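Profilin (Schizosaccharomyces pombe, PDB 3D9Y) binds monomeric actin, holding back or promoting its polymerization according to concentration, also binds PIP2, and is essential for cytokinesis in fission yeast. Local coordinates at residues A[51-62]-A[71-81]. Residues are numbered along the deposited sequence; the frame is centred on the assembly and turned at random.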
loop_
_atom_site.group_PDB
_atom_site.type_symbol
_atom_site.label_atom_id
_atom_site.label_comp_id
_atom_site.label_asym_id
_atom_site.label_seq_id
_atom_site.Cartn_x
_atom_site.Cartn_y
_atom_site.Cartn_z
ATOM N N PHE A 51 6.675 5.597 -7.314
ATOM C CA PHE A 51 7.902 5.127 -6.672
ATOM C C PHE A 51 9.146 5.509 -7.480
ATOM O O PHE A 51 10.237 5.630 -6.923
ATOM C CB PHE A 51 7.849 3.613 -6.439
ATOM C CG PHE A 51 6.921 3.221 -5.333
ATOM C CD1 PHE A 51 7.284 3.425 -4.008
ATOM C CD2 PHE A 51 5.678 2.672 -5.608
ATOM C CE1 PHE A 51 6.419 3.067 -2.969
ATOM C CE2 PHE A 51 4.815 2.308 -4.559
ATOM C CZ PHE A 51 5.187 2.519 -3.259
ATOM N N GLN A 52 8.962 5.722 -8.782
ATOM C CA GLN A 52 10.049 6.128 -9.680
ATOM C C GLN A 52 10.352 7.631 -9.584
ATOM O O GLN A 52 11.411 8.072 -10.033
ATOM C CB GLN A 52 9.708 5.774 -11.135
ATOM C CG GLN A 52 9.280 4.321 -11.379
ATOM C CD GLN A 52 8.696 4.085 -12.773
ATOM O OE1 GLN A 52 8.566 2.941 -13.210
ATOM N NE2 GLN A 52 8.339 5.165 -13.475
ATOM N N ASP A 53 9.414 8.417 -9.039
ATOM C CA ASP A 53 9.607 9.872 -8.832
ATOM C C ASP A 53 8.827 10.316 -7.585
ATOM O O ASP A 53 7.780 10.974 -7.675
ATOM C CB ASP A 53 9.176 10.662 -10.067
ATOM C CG ASP A 53 9.422 12.165 -9.932
ATOM O OD1 ASP A 53 10.113 12.603 -8.981
ATOM O OD2 ASP A 53 8.930 12.917 -10.797
ATOM N N PRO A 54 9.311 9.915 -6.408
ATOM C CA PRO A 54 8.521 10.123 -5.194
ATOM C C PRO A 54 8.062 11.563 -4.889
ATOM O O PRO A 54 6.916 11.737 -4.472
ATOM C CB PRO A 54 9.413 9.541 -4.103
ATOM C CG PRO A 54 10.242 8.508 -4.822
ATOM C CD PRO A 54 10.564 9.197 -6.118
ATOM N N PRO A 55 8.919 12.584 -5.091
ATOM C CA PRO A 55 8.454 13.951 -4.805
ATOM C C PRO A 55 7.192 14.349 -5.547
ATOM O O PRO A 55 6.416 15.136 -5.016
ATOM C CB PRO A 55 9.645 14.835 -5.222
ATOM C CG PRO A 55 10.813 13.950 -5.082
ATOM C CD PRO A 55 10.326 12.586 -5.513
ATOM N N SER A 56 6.980 13.797 -6.744
ATOM C CA SER A 56 5.784 14.078 -7.545
ATOM C C SER A 56 4.480 13.711 -6.827
ATOM O O SER A 56 3.432 14.302 -7.094
ATOM C CB SER A 56 5.855 13.339 -8.883
ATOM O OG SER A 56 5.540 11.971 -8.716
ATOM N N MET A 57 4.553 12.742 -5.917
ATOM C CA MET A 57 3.361 12.266 -5.214
ATOM C C MET A 57 2.783 13.322 -4.288
ATOM O O MET A 57 1.592 13.293 -3.983
ATOM C CB MET A 57 3.654 10.987 -4.433
ATOM C CG MET A 57 4.007 9.819 -5.329
ATOM S SD MET A 57 2.653 9.317 -6.384
ATOM C CE MET A 57 1.435 8.742 -5.205
ATOM N N PHE A 58 3.603 14.271 -3.843
ATOM C CA PHE A 58 3.053 15.337 -3.000
ATOM C C PHE A 58 2.078 16.245 -3.751
ATOM O O PHE A 58 1.060 16.666 -3.188
ATOM C CB PHE A 58 4.165 16.125 -2.333
ATOM C CG PHE A 58 4.800 15.393 -1.204
ATOM C CD1 PHE A 58 6.026 14.758 -1.352
ATOM C CD2 PHE A 58 4.142 15.294 0.010
ATOM C CE1 PHE A 58 6.595 14.071 -0.295
ATOM C CE2 PHE A 58 4.702 14.614 1.065
ATOM C CZ PHE A 58 5.927 13.999 0.914
ATOM N N GLY A 59 2.374 16.527 -5.015
ATOM C CA GLY A 59 1.490 17.308 -5.849
ATOM C C GLY A 59 0.224 16.598 -6.273
ATOM O O GLY A 59 -0.837 17.218 -6.335
ATOM N N THR A 60 0.332 15.306 -6.576
ATOM C CA THR A 60 -0.806 14.534 -7.094
ATOM C C THR A 60 -1.687 13.985 -5.984
ATOM O O THR A 60 -2.889 13.812 -6.162
ATOM C CB THR A 60 -0.329 13.336 -7.933
ATOM O OG1 THR A 60 0.459 12.458 -7.118
ATOM C CG2 THR A 60 0.497 13.808 -9.115
ATOM N N GLY A 61 -1.083 13.712 -4.835
ATOM C CA GLY A 61 -1.729 12.894 -3.819
ATOM C C GLY A 61 -1.674 11.440 -4.230
ATOM O O GLY A 61 -1.087 11.095 -5.258
ATOM N N ILE A 62 -2.302 10.587 -3.430
ATOM C CA ILE A 62 -2.315 9.154 -3.675
ATOM C C ILE A 62 -3.758 8.748 -3.968
ATOM O O ILE A 62 -4.618 8.862 -3.099
ATOM C CB ILE A 62 -1.804 8.376 -2.440
ATOM C CG1 ILE A 62 -0.419 8.884 -2.006
ATOM C CG2 ILE A 62 -1.764 6.882 -2.739
ATOM C CD1 ILE A 62 -0.155 8.740 -0.533
ATOM N N THR A 71 -0.643 13.056 0.672
ATOM C CA THR A 71 0.657 12.413 0.832
ATOM C C THR A 71 1.406 13.005 2.042
ATOM O O THR A 71 1.543 14.232 2.159
ATOM C CB THR A 71 1.508 12.589 -0.455
ATOM O OG1 THR A 71 0.756 12.169 -1.607
ATOM C CG2 THR A 71 2.783 11.811 -0.375
ATOM N N ILE A 72 1.881 12.139 2.941
ATOM C CA ILE A 72 2.666 12.583 4.100
ATOM C C ILE A 72 4.105 12.057 4.093
ATOM O O ILE A 72 4.980 12.598 4.775
ATOM C CB ILE A 72 1.968 12.247 5.442
ATOM C CG1 ILE A 72 1.808 10.735 5.618
ATOM C CG2 ILE A 72 0.625 13.003 5.533
ATOM C CD1 ILE A 72 1.439 10.300 6.993
ATOM N N ARG A 73 4.344 11.008 3.311
ATOM C CA ARG A 73 5.686 10.500 3.076
ATOM C C ARG A 73 5.760 9.956 1.664
ATOM O O ARG A 73 4.837 9.274 1.205
ATOM C CB ARG A 73 6.038 9.403 4.078
ATOM C CG ARG A 73 7.404 8.761 3.831
ATOM C CD ARG A 73 7.842 7.913 5.017
ATOM N NE ARG A 73 8.106 8.718 6.206
ATOM C CZ ARG A 73 9.188 9.477 6.395
ATOM N NH1 ARG A 73 10.137 9.561 5.469
ATOM N NH2 ARG A 73 9.315 10.174 7.516
ATOM N N ALA A 74 6.848 10.282 0.966
ATOM C CA ALA A 74 7.123 9.683 -0.341
ATOM C C ALA A 74 8.634 9.576 -0.577
ATOM O O ALA A 74 9.337 10.586 -0.689
ATOM C CB ALA A 74 6.446 10.470 -1.438
ATOM N N GLU A 75 9.118 8.335 -0.604
ATOM C CA GLU A 75 10.501 8.018 -0.924
ATOM C C GLU A 75 10.483 6.785 -1.855
ATOM O O GLU A 75 9.400 6.290 -2.239
ATOM C CB GLU A 75 11.320 7.712 0.347
ATOM C CG GLU A 75 10.796 8.290 1.654
ATOM C CD GLU A 75 11.359 7.613 2.890
ATOM O OE1 GLU A 75 11.033 6.427 3.150
ATOM O OE2 GLU A 75 12.121 8.270 3.629
ATOM N N GLY A 76 11.662 6.278 -2.190
ATOM C CA GLY A 76 11.786 5.206 -3.181
ATOM C C GLY A 76 11.127 3.893 -2.824
ATOM O O GLY A 76 10.873 3.057 -3.706
ATOM N N ARG A 77 10.905 3.663 -1.538
ATOM C CA ARG A 77 10.317 2.410 -1.068
ATOM C C ARG A 77 8.962 2.578 -0.367
ATOM O O ARG A 77 8.198 1.623 -0.255
ATOM C CB ARG A 77 11.296 1.729 -0.103
ATOM C CG ARG A 77 10.615 0.828 0.900
ATOM C CD ARG A 77 11.551 0.085 1.779
ATOM N NE ARG A 77 11.021 -1.250 2.017
ATOM C CZ ARG A 77 11.333 -2.321 1.289
ATOM N NH1 ARG A 77 12.153 -2.233 0.242
ATOM N NH2 ARG A 77 10.804 -3.491 1.599
ATOM N N SER A 78 8.662 3.786 0.090
ATOM C CA SER A 78 7.523 4.020 0.981
ATOM C C SER A 78 6.748 5.270 0.553
ATOM O O SER A 78 7.349 6.333 0.369
ATOM C CB SER A 78 8.034 4.193 2.416
ATOM O OG SER A 78 8.782 3.071 2.851
ATOM N N ILE A 79 5.435 5.115 0.354
ATOM C CA ILE A 79 4.503 6.221 0.051
ATOM C C ILE A 79 3.324 6.095 1.011
ATOM O O ILE A 79 2.618 5.092 0.988
ATOM C CB ILE A 79 4.001 6.157 -1.394
ATOM C CG1 ILE A 79 5.157 6.438 -2.360
ATOM C CG2 ILE A 79 2.846 7.173 -1.622
ATOM C CD1 ILE A 79 4.848 6.180 -3.806
ATOM N N TYR A 80 3.166 7.076 1.892
ATOM C CA TYR A 80 2.138 7.042 2.934
ATOM C C TYR A 80 1.204 8.228 2.723
ATOM O O TYR A 80 1.649 9.314 2.356
ATOM C CB TYR A 80 2.701 7.199 4.339
ATOM C CG TYR A 80 3.746 6.213 4.829
ATOM C CD1 TYR A 80 4.054 5.039 4.137
ATOM C CD2 TYR A 80 4.426 6.469 6.005
ATOM C CE1 TYR A 80 5.025 4.142 4.618
ATOM C CE2 TYR A 80 5.397 5.594 6.493
ATOM C CZ TYR A 80 5.691 4.427 5.797
ATOM O OH TYR A 80 6.646 3.562 6.283
ATOM N N GLY A 81 -0.072 8.030 3.011
ATOM C CA GLY A 81 -1.054 9.111 2.913
ATOM C C GLY A 81 -2.040 9.106 4.062
ATOM O O GLY A 81 -2.147 8.121 4.817
HETATM O O HOH W 1 -0.626 15.303 -1.427
#
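The backbones of 51-62 and 71-81 draw close at F51 with G76, P54 with A74 and G61 with T71, as the end of helix 41-52, a type I turn from D53 to S56 and helix 56-60 pack against the β-hairpin of strands 67-74 and 78-83, whose first strand turns a corner at I72. The hairpin belongs to the antiparallel sheet of the profilin fold and carries a classic β bulge, I72 and R73 both facing Y80. It illustrates how a bulge adjusts which side chains meet a neighbouring helix: T71 and A74 point into the interface with I72 and R73 both turned away between them, and I79 joins them from the next strand. S78 and Y80 point away, and their hydroxyls hydrogen-bond with E116 of helix 108-125. I79 CD1 sits over the centre of the F51 ring in a CH-π contact, 3.6 Å from the centroid. M57 CG meets the same methyl, while I62 CD1 packs on I79 CG2. Nearer the surface, T71 CG2 lies over a face of F58, offset toward the rim, and A74 CB approaches P54 O to 3.3 Å. A water accepts a hydrogen bond from T71 N and donates one to F58 O. With OG1 beside its own backbone N (chi1 -52°), T71 places CG2 on F58 and the hydroxyl against helix 56-60. There T71 OG1 donates to M57 O at 2.8 Å from 58° above the carbonyl plane, and G61 N reaches M57 O from the opposite face.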